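Local structure of diguanylate cyclase (Pseudomonas aeruginosa, 5M3C) at residues F333-S338 against K352-F357; S356-L361 against A369-I374. The protein joins a GGDEF domain of the diguanylate cyclase family to an EAL domain, with calcium bound in both and guanosine-5'-triphosphate held by the former. One frame throughout, in Å; residues are numbered along the deposited sequence.

Contact 1 (F333-S338 against K352-F357)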
loop_
_atom_site.group_PDB
_atom_site.type_symbol
_atom_site.label_atom_id
_atom_site.label_comp_id
_atom_site.label_asym_id
_atom_site.label_seq_id
_atom_site.Cartn_x
_atom_site.Cartn_y
_atom_site.Cartn_z
ATOM N N PHE B 333 -10.135 -12.484 1.637
ATOM C CA PHE B 333 -9.706 -11.831 2.872
ATOM C C PHE B 333 -8.596 -12.573 3.610
ATOM O O PHE B 333 -8.643 -13.795 3.758
ATOM C CB PHE B 333 -10.893 -11.642 3.815
ATOM C CG PHE B 333 -10.573 -10.811 5.022
ATOM C CD1 PHE B 333 -10.551 -9.430 4.941
ATOM C CD2 PHE B 333 -10.284 -11.410 6.238
ATOM C CE1 PHE B 333 -10.253 -8.661 6.049
ATOM C CE2 PHE B 333 -9.987 -10.647 7.350
ATOM C CZ PHE B 333 -9.970 -9.269 7.256
ATOM N N GLY B 334 -7.602 -11.819 4.073
ATOM C CA GLY B 334 -6.570 -12.351 4.959
ATOM C C GLY B 334 -5.207 -12.568 4.327
ATOM O O GLY B 334 -4.235 -12.847 5.029
ATOM N N THR B 335 -5.125 -12.429 3.006
ATOM C CA THR B 335 -3.913 -12.782 2.263
ATOM C C THR B 335 -2.702 -11.907 2.596
ATOM O O THR B 335 -1.667 -12.411 3.041
ATOM C CB THR B 335 -4.156 -12.721 0.746
ATOM O OG1 THR B 335 -4.819 -11.495 0.414
ATOM C CG2 THR B 335 -5.010 -13.893 0.295
ATOM N N GLY B 336 -2.827 -10.602 2.370
ATOM C CA GLY B 336 -1.700 -9.687 2.539
ATOM C C GLY B 336 -1.814 -8.777 3.748
ATOM O O GLY B 336 -2.287 -9.188 4.809
ATOM N N TYR B 337 -1.364 -7.535 3.585
ATOM C CA TYR B 337 -1.416 -6.540 4.652
ATOM C C TYR B 337 -2.727 -5.763 4.616
ATOM O O TYR B 337 -3.104 -5.218 3.581
ATOM C CB TYR B 337 -0.236 -5.574 4.535
ATOM C CG TYR B 337 1.055 -6.133 5.081
ATOM C CD1 TYR B 337 1.682 -7.212 4.468
ATOM C CD2 TYR B 337 1.649 -5.586 6.213
ATOM C CE1 TYR B 337 2.864 -7.733 4.969
ATOM C CE2 TYR B 337 2.832 -6.098 6.720
ATOM C CZ TYR B 337 3.433 -7.173 6.096
ATOM O OH TYR B 337 4.610 -7.688 6.596
ATOM N N SER B 338 -3.414 -5.713 5.752
ATOM C CA SER B 338 -4.688 -5.008 5.846
ATOM C C SER B 338 -4.744 -4.174 7.124
ATOM O O SER B 338 -3.817 -4.201 7.931
ATOM C CB SER B 338 -5.849 -6.005 5.815
ATOM O OG SER B 338 -5.849 -6.826 6.971
ATOM N N LYS B 352 -15.276 -12.907 3.184
ATOM C CA LYS B 352 -14.924 -14.102 2.421
ATOM C C LYS B 352 -13.466 -14.524 2.623
ATOM O O LYS B 352 -12.536 -13.813 2.231
ATOM C CB LYS B 352 -15.214 -13.882 0.937
ATOM C CG LYS B 352 -16.597 -13.306 0.669
ATOM C CD LYS B 352 -17.071 -13.604 -0.743
ATOM C CE LYS B 352 -17.438 -15.072 -0.906
ATOM N NZ LYS B 352 -18.043 -15.358 -2.235
ATOM N N ILE B 353 -13.281 -15.695 3.227
ATOM C CA ILE B 353 -11.945 -16.216 3.510
ATOM C C ILE B 353 -11.278 -16.690 2.224
ATOM O O ILE B 353 -11.830 -17.519 1.506
ATOM C CB ILE B 353 -11.991 -17.396 4.498
ATOM C CG1 ILE B 353 -12.821 -17.029 5.733
ATOM C CG2 ILE B 353 -10.579 -17.805 4.897
ATOM C CD1 ILE B 353 -12.934 -18.141 6.753
ATOM N N ASP B 354 -10.086 -16.167 1.948
ATOM C CA ASP B 354 -9.352 -16.494 0.724
ATOM C C ASP B 354 -9.183 -18.002 0.533
ATOM O O ASP B 354 -9.088 -18.756 1.501
ATOM C CB ASP B 354 -7.978 -15.822 0.738
ATOM C CG ASP B 354 -7.293 -15.863 -0.617
ATOM O OD1 ASP B 354 -7.828 -15.265 -1.575
ATOM O OD2 ASP B 354 -6.214 -16.483 -0.720
ATOM N N LYS B 355 -9.129 -18.424 -0.726
ATOM C CA LYS B 355 -9.051 -19.841 -1.076
ATOM C C LYS B 355 -7.733 -20.486 -0.650
ATOM O O LYS B 355 -7.640 -21.711 -0.560
ATOM C CB LYS B 355 -9.243 -20.020 -2.585
ATOM N N SER B 356 -6.718 -19.670 -0.392
ATOM C CA SER B 356 -5.398 -20.187 -0.043
ATOM C C SER B 356 -5.376 -20.843 1.341
ATOM O O SER B 356 -4.692 -21.847 1.549
ATOM C CB SER B 356 -4.354 -19.068 -0.109
ATOM O OG SER B 356 -4.634 -18.044 0.831
ATOM N N PHE B 357 -6.126 -20.276 2.280
ATOM C CA PHE B 357 -6.139 -20.776 3.654
ATOM C C PHE B 357 -7.046 -21.986 3.820
ATOM O O PHE B 357 -6.830 -22.816 4.698
ATOM C CB PHE B 357 -6.594 -19.680 4.617
ATOM C CG PHE B 357 -5.799 -18.413 4.509
ATOM C CD1 PHE B 357 -4.440 -18.409 4.780
ATOM C CD2 PHE B 357 -6.409 -17.225 4.142
ATOM C CE1 PHE B 357 -3.702 -17.246 4.681
ATOM C CE2 PHE B 357 -5.679 -16.058 4.042
ATOM C CZ PHE B 357 -4.322 -16.068 4.311
#
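Two backbone bonds join the ends of neighbouring parallel strands here. Phe-333 N gives its hydrogen to Lys-352 O over 2.8 Å, meeting the oxygen nearly along the C=O axis, while Asp-354 N gives a weak though nearly straight bond (169°, 3.3 Å) to Phe-333 O. The Asp-354 side chain then turns to its own helix. With CG anti to the backbone N, its OD2 accepts from Ser-356 N, which lies above the carboxylate plane, and, on the anti lone pair, from Ser-356 OG at 2.7 Å. Asp-354 is thus the N-cap of the short helix 355-358, and aspartate suits the place because a carboxylate one methylene from the backbone can reach forward to an N-H group at the start of the helix.

These are the C-terminal ends of strands 327-333 and 350-353 in the EAL domain's barrel, the end where the calcium sits; Lys-352 sends its ammonium group to Glu-301, one of the calcium ligands.

Beyond the strands, Phe-357 swings its ring back, with CG beside its own backbone N (chi1 -54°), so that the CE2-CZ edge lies against the turn. Gly-334 O approaches CZ to 3.3 Å near the ring plane, with Thr-335 N at the same edge and Ser-356 OG over one face. Gly-334 has phi 106°, where a CB would strike the preceding carbonyl oxygen and crowd Phe-357 CE2; glycine fits both demands. Thr-335 crosses Asp-354 at about a right angle, laying its CG2 methyl against the carboxylate.

Contact 2 (S356-L361 against A369-I374)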
loop_
_atom_site.group_PDB
_atom_site.type_symbol
_atom_site.label_atom_id
_atom_site.label_comp_id
_atom_site.label_asym_id
_atom_site.label_seq_id
_atom_site.Cartn_x
_atom_site.Cartn_y
_atom_site.Cartn_z
ATOM N N SER B 356 -6.718 -19.670 -0.392
ATOM C CA SER B 356 -5.398 -20.187 -0.043
ATOM C C SER B 356 -5.376 -20.843 1.341
ATOM O O SER B 356 -4.692 -21.847 1.549
ATOM C CB SER B 356 -4.354 -19.068 -0.109
ATOM O OG SER B 356 -4.634 -18.044 0.831
ATOM N N PHE B 357 -6.126 -20.276 2.280
ATOM C CA PHE B 357 -6.139 -20.776 3.654
ATOM C C PHE B 357 -7.046 -21.986 3.820
ATOM O O PHE B 357 -6.830 -22.816 4.698
ATOM C CB PHE B 357 -6.594 -19.680 4.617
ATOM C CG PHE B 357 -5.799 -18.413 4.509
ATOM C CD1 PHE B 357 -4.440 -18.409 4.780
ATOM C CD2 PHE B 357 -6.409 -17.225 4.142
ATOM C CE1 PHE B 357 -3.702 -17.246 4.681
ATOM C CE2 PHE B 357 -5.679 -16.058 4.042
ATOM C CZ PHE B 357 -4.322 -16.068 4.311
ATOM N N ILE B 358 -8.070 -22.079 2.982
ATOM C CA ILE B 358 -9.057 -23.144 3.102
ATOM C C ILE B 358 -8.665 -24.391 2.311
ATOM O O ILE B 358 -9.138 -25.489 2.604
ATOM C CB ILE B 358 -10.446 -22.647 2.667
ATOM C CG1 ILE B 358 -11.017 -21.734 3.750
ATOM C CG2 ILE B 358 -11.392 -23.814 2.426
ATOM C CD1 ILE B 358 -12.148 -20.858 3.271
ATOM N N ARG B 359 -7.789 -24.225 1.325
ATOM C CA ARG B 359 -7.355 -25.347 0.495
ATOM C C ARG B 359 -6.318 -26.228 1.196
ATOM O O ARG B 359 -6.010 -27.322 0.726
ATOM C CB ARG B 359 -6.806 -24.847 -0.845
ATOM C CG ARG B 359 -7.881 -24.547 -1.880
ATOM N N GLY B 360 -5.784 -25.753 2.318
ATOM C CA GLY B 360 -4.805 -26.520 3.083
ATOM C C GLY B 360 -5.429 -27.296 4.230
ATOM O O GLY B 360 -4.791 -28.167 4.826
ATOM N N LEU B 361 -6.684 -26.981 4.536
ATOM C CA LEU B 361 -7.381 -27.606 5.655
ATOM C C LEU B 361 -7.563 -29.107 5.429
ATOM O O LEU B 361 -7.892 -29.537 4.324
ATOM C CB LEU B 361 -8.744 -26.943 5.867
ATOM C CG LEU B 361 -8.729 -25.437 6.142
ATOM C CD1 LEU B 361 -10.147 -24.891 6.193
ATOM C CD2 LEU B 361 -7.990 -25.122 7.432
ATOM N N ALA B 369 -4.619 -22.133 11.623
ATOM C CA ALA B 369 -4.522 -21.029 12.577
ATOM C C ALA B 369 -5.144 -19.756 12.017
ATOM O O ALA B 369 -5.914 -19.074 12.695
ATOM C CB ALA B 369 -3.066 -20.781 12.942
ATOM N N ILE B 370 -4.800 -19.446 10.771
ATOM C CA ILE B 370 -5.311 -18.256 10.104
ATOM C C ILE B 370 -6.814 -18.337 9.882
ATOM O O ILE B 370 -7.527 -17.373 10.127
ATOM C CB ILE B 370 -4.630 -18.043 8.741
ATOM C CG1 ILE B 370 -3.114 -17.937 8.914
ATOM C CG2 ILE B 370 -5.181 -16.799 8.063
ATOM C CD1 ILE B 370 -2.686 -16.968 9.996
ATOM N N THR B 371 -7.292 -19.481 9.405
ATOM C CA THR B 371 -8.721 -19.662 9.176
ATOM C C THR B 371 -9.470 -19.538 10.498
ATOM O O THR B 371 -10.543 -18.941 10.565
ATOM C CB THR B 371 -9.027 -21.028 8.533
ATOM O OG1 THR B 371 -8.314 -21.149 7.295
ATOM C CG2 THR B 371 -10.518 -21.177 8.272
ATOM N N ARG B 372 -8.887 -20.101 11.550
ATOM C CA ARG B 372 -9.480 -20.048 12.880
ATOM C C ARG B 372 -9.467 -18.606 13.392
ATOM O O ARG B 372 -10.386 -18.168 14.081
ATOM C CB ARG B 372 -8.704 -20.970 13.824
ATOM C CG ARG B 372 -9.543 -21.695 14.865
ATOM C CD ARG B 372 -8.961 -23.074 15.152
ATOM N NE ARG B 372 -7.498 -23.075 15.095
ATOM C CZ ARG B 372 -6.753 -24.149 14.844
ATOM N NH1 ARG B 372 -7.320 -25.329 14.621
ATOM N NH2 ARG B 372 -5.431 -24.041 14.808
ATOM N N ALA B 373 -8.420 -17.868 13.034
ATOM C CA ALA B 373 -8.298 -16.464 13.413
ATOM C C ALA B 373 -9.326 -15.595 12.696
ATOM O O ALA B 373 -10.009 -14.783 13.318
ATOM C CB ALA B 373 -6.895 -15.965 13.113
ATOM N N ILE B 374 -9.428 -15.771 11.385
ATOM C CA ILE B 374 -10.348 -14.991 10.567
ATOM C C ILE B 374 -11.794 -15.162 11.022
ATOM O O ILE B 374 -12.557 -14.199 11.039
ATOM C CB ILE B 374 -10.251 -15.392 9.084
ATOM C CG1 ILE B 374 -8.867 -15.052 8.532
ATOM C CG2 ILE B 374 -11.320 -14.682 8.270
ATOM C CD1 ILE B 374 -8.640 -15.545 7.120
#
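The methyl CG2 of Ile-370 stands almost squarely above the middle of the Phe-357 ring, 3.7 Å from the centroid and only 10° off the normal. This CH-pi contact, made by a methyl of helix 365-380, lies on the face turned away from the Ser-356 hydroxyl. The beta-branch of isoleucine makes this possible: CG2 lies anti to the backbone N and meets the ring, whereas CG1, beside that N (chi1 -58°), carries CD1 away from it; the residue also packs on Leu-340 of the second subunit.

One turn later along the helix, Ile-374 crosses Phe-357 at about a right angle. Its extended chain (chi2 174°) brings CD1 to 4.1 Å from Phe-357 CD2, in an oblique approach. A flat aromatic side chain can thus meet both isoleucines of this helix surface.

Thr-371 faces the same segment at the point where the backbones come nearest, with 6.2 Å between its CA and that of Phe-357. So close an approach calls for a small side chain. Its OG1, beside its own backbone N, sits 3.5 Å from Phe-357 CB and 3.4 Å from Phe-357 O, with no bond assigned to that carbonyl; a hydrogen bond to Asp-367 O, one turn back in its own helix, satisfies the buried hydroxyl. Leu-361 reaches toward Thr-371 tip to tip, CD2 4.0 Å from OG1, and also packs on Phe-398 and Leu-399 of helix 393-401. Ile-358 and Ile-374 both touch Ile-353 of strand 350-353, so this apolar layer joins helix 355-358 and helix 365-380 to the barrel strand beneath, the strand-to-outer-helix packing of an EAL domain's TIM-barrel-like fold.

Contact 1 and contact 2 follow one another along the chain, their centres about 9 Å apart, and share Ser-356 and Phe-357 on helix 355-358. The chain leaves strand 327-333, returns through strand 350-353, passes into that short helix and then enters helix 365-380, so contact 1 belongs to the strand ends and contact 2 to the outer helical layer. They also meet where Ile-374 CD1 packs 3.8 Å from Phe-333 O. Both reach the second subunit: Tyr-337 and Ser-338 pair with a strand there, and helix 365-380 packs on it, so the two contacts lie between the surroundings of the calcium site and the interface with the second subunit.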